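PDB 5AEB: LRA-12 from Uncultured bacterium, which probably hydrolyses beta-lactam antibiotics, carbapenems among them, as a class B3 metallo-beta-lactamase with two zinc ions in its active site. Local coordinates for residues S119-H127 with V190-Y201. Sequence-based numbering, arbitrary orientation.
Sequences SSDYAFGGH and VIEKKFSEVSSY
Y122 reaches from the 119-127 loop into the bend of 190-201, where its ring packs between Y201 and A123 of its own loop. Y201 meets it edge-to-face, planes at 68°, with CD2 of Y201 over the middle of the Y122 ring, 3.6 Å from Y122 CD1. The methyl of A123 lies against the opposite face, near the rim, and V198 CG1 comes obliquely to within 3.6 Å of Y122 CD2. A123 CB also touches V190 CG1, which the F124 ring approaches obliquely; a chi1 of 154°, roughly anti to the backbone N, turns CG1 toward both, and its 3.2 Å to F124 CZ is short for two carbons.

At the far end of the Y122 ring a water in its plane donates to Y122 OH (2.7 Å) and accepts from V190 N (2.6 Å), while the hydroxyl also bonds to H161 O. Behind this, D121 OD1 accepts from A123 N nearly along its C-O axis, an Asx turn, and from F124 N above the carboxylate plane; the two bonds hold the turn carrying Y122, A123 and F124. V190 packs on H161 and D121 on H86, both ligands of the first zinc ion. Direct contact between the loops is thus largely apolar, with polar linkage through one water, joining them beside that zinc site of this metallo-beta-lactamase fold.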
loop_
_atom_site.group_PDB
_atom_site.type_symbol
_atom_site.label_atom_id
_atom_site.label_comp_id
_atom_site.label_asym_id
_atom_site.label_seq_id
_atom_site.Cartn_x
_atom_site.Cartn_y
_atom_site.Cartn_z
ATOM N N SER A 119 -8.480 15.925 4.551
ATOM C CA SER A 119 -9.442 17.013 4.370
ATOM C C SER A 119 -9.262 17.803 3.057
ATOM O O SER A 119 -10.189 18.462 2.609
ATOM C CB SER A 119 -9.451 17.963 5.582
ATOM O OG SER A 119 -8.471 18.959 5.436
ATOM N N SER A 120 -8.076 17.768 2.463
ATOM C CA SER A 120 -7.915 18.299 1.109
ATOM C C SER A 120 -7.973 17.183 0.024
ATOM O O SER A 120 -7.633 17.429 -1.145
ATOM C CB SER A 120 -6.615 19.071 0.991
ATOM O OG SER A 120 -5.498 18.198 1.041
ATOM N N ASP A 121 -8.395 15.976 0.410
ATOM C CA ASP A 121 -8.547 14.885 -0.558
ATOM C C ASP A 121 -9.421 15.323 -1.757
ATOM O O ASP A 121 -10.533 15.800 -1.560
ATOM C CB ASP A 121 -9.137 13.639 0.125
ATOM C CG ASP A 121 -9.234 12.424 -0.819
ATOM O OD1 ASP A 121 -9.866 12.534 -1.886
ATOM O OD2 ASP A 121 -8.694 11.342 -0.486
ATOM N N TYR A 122 -8.930 15.145 -2.982
ATOM C CA TYR A 122 -9.701 15.570 -4.172
ATOM C C TYR A 122 -11.113 14.956 -4.231
ATOM O O TYR A 122 -12.027 15.572 -4.749
ATOM C CB TYR A 122 -8.947 15.321 -5.499
ATOM C CG TYR A 122 -8.930 13.859 -5.971
ATOM C CD1 TYR A 122 -7.925 12.976 -5.548
ATOM C CD2 TYR A 122 -9.916 13.369 -6.844
ATOM C CE1 TYR A 122 -7.903 11.648 -5.970
ATOM C CE2 TYR A 122 -9.902 12.049 -7.276
ATOM C CZ TYR A 122 -8.886 11.182 -6.834
ATOM O OH TYR A 122 -8.869 9.856 -7.255
ATOM N N ALA A 123 -11.278 13.761 -3.676
ATOM C CA ALA A 123 -12.529 13.013 -3.792
ATOM C C ALA A 123 -13.368 13.066 -2.530
ATOM O O ALA A 123 -14.602 13.085 -2.598
ATOM C CB ALA A 123 -12.269 11.569 -4.202
ATOM N N PHE A 124 -12.708 13.103 -1.380
ATOM C CA PHE A 124 -13.424 13.053 -0.115
ATOM C C PHE A 124 -13.087 14.204 0.804
ATOM O O PHE A 124 -13.410 14.157 1.979
ATOM C CB PHE A 124 -13.143 11.730 0.591
ATOM C CG PHE A 124 -13.459 10.532 -0.243
ATOM C CD1 PHE A 124 -14.769 10.291 -0.660
ATOM C CD2 PHE A 124 -12.451 9.656 -0.629
ATOM C CE1 PHE A 124 -15.067 9.192 -1.440
ATOM C CE2 PHE A 124 -12.746 8.548 -1.403
ATOM C CZ PHE A 124 -14.058 8.315 -1.804
ATOM N N GLY A 125 -12.448 15.231 0.263
ATOM C CA GLY A 125 -12.065 16.383 1.049
ATOM C C GLY A 125 -13.248 17.209 1.495
ATOM O O GLY A 125 -14.415 16.790 1.367
ATOM N N GLY A 126 -12.936 18.379 2.043
ATOM C CA GLY A 126 -13.952 19.362 2.423
ATOM C C GLY A 126 -14.822 19.058 3.632
ATOM O O GLY A 126 -15.510 19.947 4.105
ATOM N N HIS A 127 -14.805 17.819 4.128
ATOM C CA HIS A 127 -15.599 17.435 5.304
ATOM C C HIS A 127 -14.748 17.135 6.522
ATOM O O HIS A 127 -15.150 16.343 7.384
ATOM C CB HIS A 127 -16.501 16.234 4.988
ATOM C CG HIS A 127 -17.589 16.519 3.965
ATOM N ND1 HIS A 127 -17.539 16.048 2.700
ATOM C CD2 HIS A 127 -18.786 17.231 4.071
ATOM C CE1 HIS A 127 -18.638 16.446 2.025
ATOM N NE2 HIS A 127 -19.401 17.168 2.863
ATOM N N VAL A 190 -11.949 6.120 -7.868
ATOM C CA VAL A 190 -12.659 6.323 -6.628
ATOM C C VAL A 190 -13.912 7.188 -6.862
ATOM O O VAL A 190 -14.877 7.094 -6.116
ATOM C CB VAL A 190 -11.679 6.945 -5.588
ATOM C CG1 VAL A 190 -12.392 7.756 -4.519
ATOM C CG2 VAL A 190 -10.827 5.863 -4.959
ATOM N N ILE A 191 -13.874 8.023 -7.892
ATOM C CA ILE A 191 -14.966 8.956 -8.182
ATOM C C ILE A 191 -16.104 8.307 -8.969
ATOM O O ILE A 191 -15.907 7.338 -9.706
ATOM C CB ILE A 191 -14.479 10.219 -8.935
ATOM C CG1 ILE A 191 -13.306 9.886 -9.867
ATOM C CG2 ILE A 191 -14.046 11.267 -7.928
ATOM C CD1 ILE A 191 -13.459 10.302 -11.313
ATOM N N GLU A 192 -17.301 8.848 -8.821
ATOM C CA GLU A 192 -18.447 8.350 -9.585
ATOM C C GLU A 192 -18.678 9.130 -10.873
ATOM O O GLU A 192 -19.384 8.667 -11.750
ATOM C CB GLU A 192 -19.701 8.304 -8.703
ATOM C CG GLU A 192 -19.580 7.261 -7.600
ATOM C CD GLU A 192 -20.430 7.563 -6.378
ATOM O OE1 GLU A 192 -20.335 8.685 -5.821
ATOM O OE2 GLU A 192 -21.196 6.664 -5.962
ATOM N N LYS A 193 -18.056 10.299 -10.990
ATOM C CA LYS A 193 -18.241 11.171 -12.153
ATOM C C LYS A 193 -17.121 11.051 -13.195
ATOM O O LYS A 193 -16.159 10.305 -13.002
ATOM C CB LYS A 193 -18.449 12.633 -11.707
ATOM C CG LYS A 193 -17.288 13.268 -10.943
ATOM C CD LYS A 193 -17.632 14.679 -10.472
ATOM C CE LYS A 193 -18.356 14.673 -9.135
ATOM N NZ LYS A 193 -19.205 15.882 -8.927
ATOM N N LYS A 194 -17.279 11.771 -14.306
ATOM C CA LYS A 194 -16.296 11.832 -15.385
ATOM C C LYS A 194 -15.050 12.584 -14.928
ATOM O O LYS A 194 -15.152 13.524 -14.127
ATOM C CB LYS A 194 -16.892 12.576 -16.588
ATOM C CG LYS A 194 -17.338 11.707 -17.748
ATOM C CD LYS A 194 -18.563 10.869 -17.413
ATOM C CE LYS A 194 -18.668 9.656 -18.332
ATOM N NZ LYS A 194 -19.766 8.784 -17.848
ATOM N N PHE A 195 -13.894 12.201 -15.465
ATOM C CA PHE A 195 -12.624 12.863 -15.161
ATOM C C PHE A 195 -12.678 14.371 -15.348
ATOM O O PHE A 195 -12.173 15.128 -14.496
ATOM C CB PHE A 195 -11.494 12.299 -16.029
ATOM C CG PHE A 195 -11.062 10.914 -15.644
ATOM C CD1 PHE A 195 -10.840 10.582 -14.315
ATOM C CD2 PHE A 195 -10.840 9.957 -16.618
ATOM C CE1 PHE A 195 -10.434 9.304 -13.962
ATOM C CE2 PHE A 195 -10.431 8.683 -16.271
ATOM C CZ PHE A 195 -10.222 8.355 -14.943
ATOM N N SER A 196 -13.304 14.793 -16.448
ATOM C CA SER A 196 -13.435 16.211 -16.804
ATOM C C SER A 196 -14.152 17.053 -15.753
ATOM O O SER A 196 -13.999 18.261 -15.741
ATOM C CB SER A 196 -14.151 16.356 -18.149
ATOM O OG SER A 196 -15.527 16.024 -18.025
ATOM N N GLU A 197 -14.925 16.415 -14.882
ATOM C CA GLU A 197 -15.664 17.113 -13.840
ATOM C C GLU A 197 -14.969 17.088 -12.483
ATOM O O GLU A 197 -15.500 17.603 -11.520
ATOM C CB GLU A 197 -17.067 16.522 -13.707
ATOM C CG GLU A 197 -17.897 16.619 -14.977
ATOM C CD GLU A 197 -19.202 15.860 -14.879
ATOM O OE1 GLU A 197 -19.403 15.146 -13.873
ATOM O OE2 GLU A 197 -20.032 15.978 -15.808
ATOM N N VAL A 198 -13.792 16.471 -12.403
ATOM C CA VAL A 198 -13.029 16.419 -11.149
ATOM C C VAL A 198 -12.046 17.563 -11.208
ATOM O O VAL A 198 -10.893 17.383 -11.604
ATOM C CB VAL A 198 -12.233 15.104 -11.000
ATOM C CG1 VAL A 198 -11.636 15.006 -9.601
ATOM C CG2 VAL A 198 -13.106 13.892 -11.320
ATOM N N SER A 199 -12.503 18.748 -10.834
ATOM C CA SER A 199 -11.745 19.955 -11.162
ATOM C C SER A 199 -10.502 20.246 -10.269
ATOM O O SER A 199 -9.513 20.815 -10.775
ATOM C CB SER A 199 -12.672 21.189 -11.309
ATOM O OG SER A 199 -13.566 21.062 -12.410
ATOM N N SER A 200 -10.541 19.868 -8.980
ATOM C CA SER A 200 -9.384 20.081 -8.067
ATOM C C SER A 200 -8.271 19.026 -8.240
ATOM O O SER A 200 -7.403 18.853 -7.368
ATOM C CB SER A 200 -9.830 20.113 -6.607
ATOM O OG SER A 200 -10.243 18.824 -6.198
ATOM N N TYR A 201 -8.335 18.300 -9.349
ATOM C CA TYR A 201 -7.311 17.365 -9.754
ATOM C C TYR A 201 -7.279 17.432 -11.281
ATOM O O TYR A 201 -7.754 16.517 -11.955
ATOM C CB TYR A 201 -7.645 15.962 -9.263
ATOM C CG TYR A 201 -6.515 14.947 -9.392
ATOM C CD1 TYR A 201 -5.327 15.251 -10.077
ATOM C CD2 TYR A 201 -6.662 13.668 -8.882
ATOM C CE1 TYR A 201 -4.313 14.313 -10.212
ATOM C CE2 TYR A 201 -5.658 12.724 -9.021
ATOM C CZ TYR A 201 -4.494 13.043 -9.683
ATOM O OH TYR A 201 -3.506 12.092 -9.815
HETATM O O HOH W 1 -10.362 8.053 -8.675
#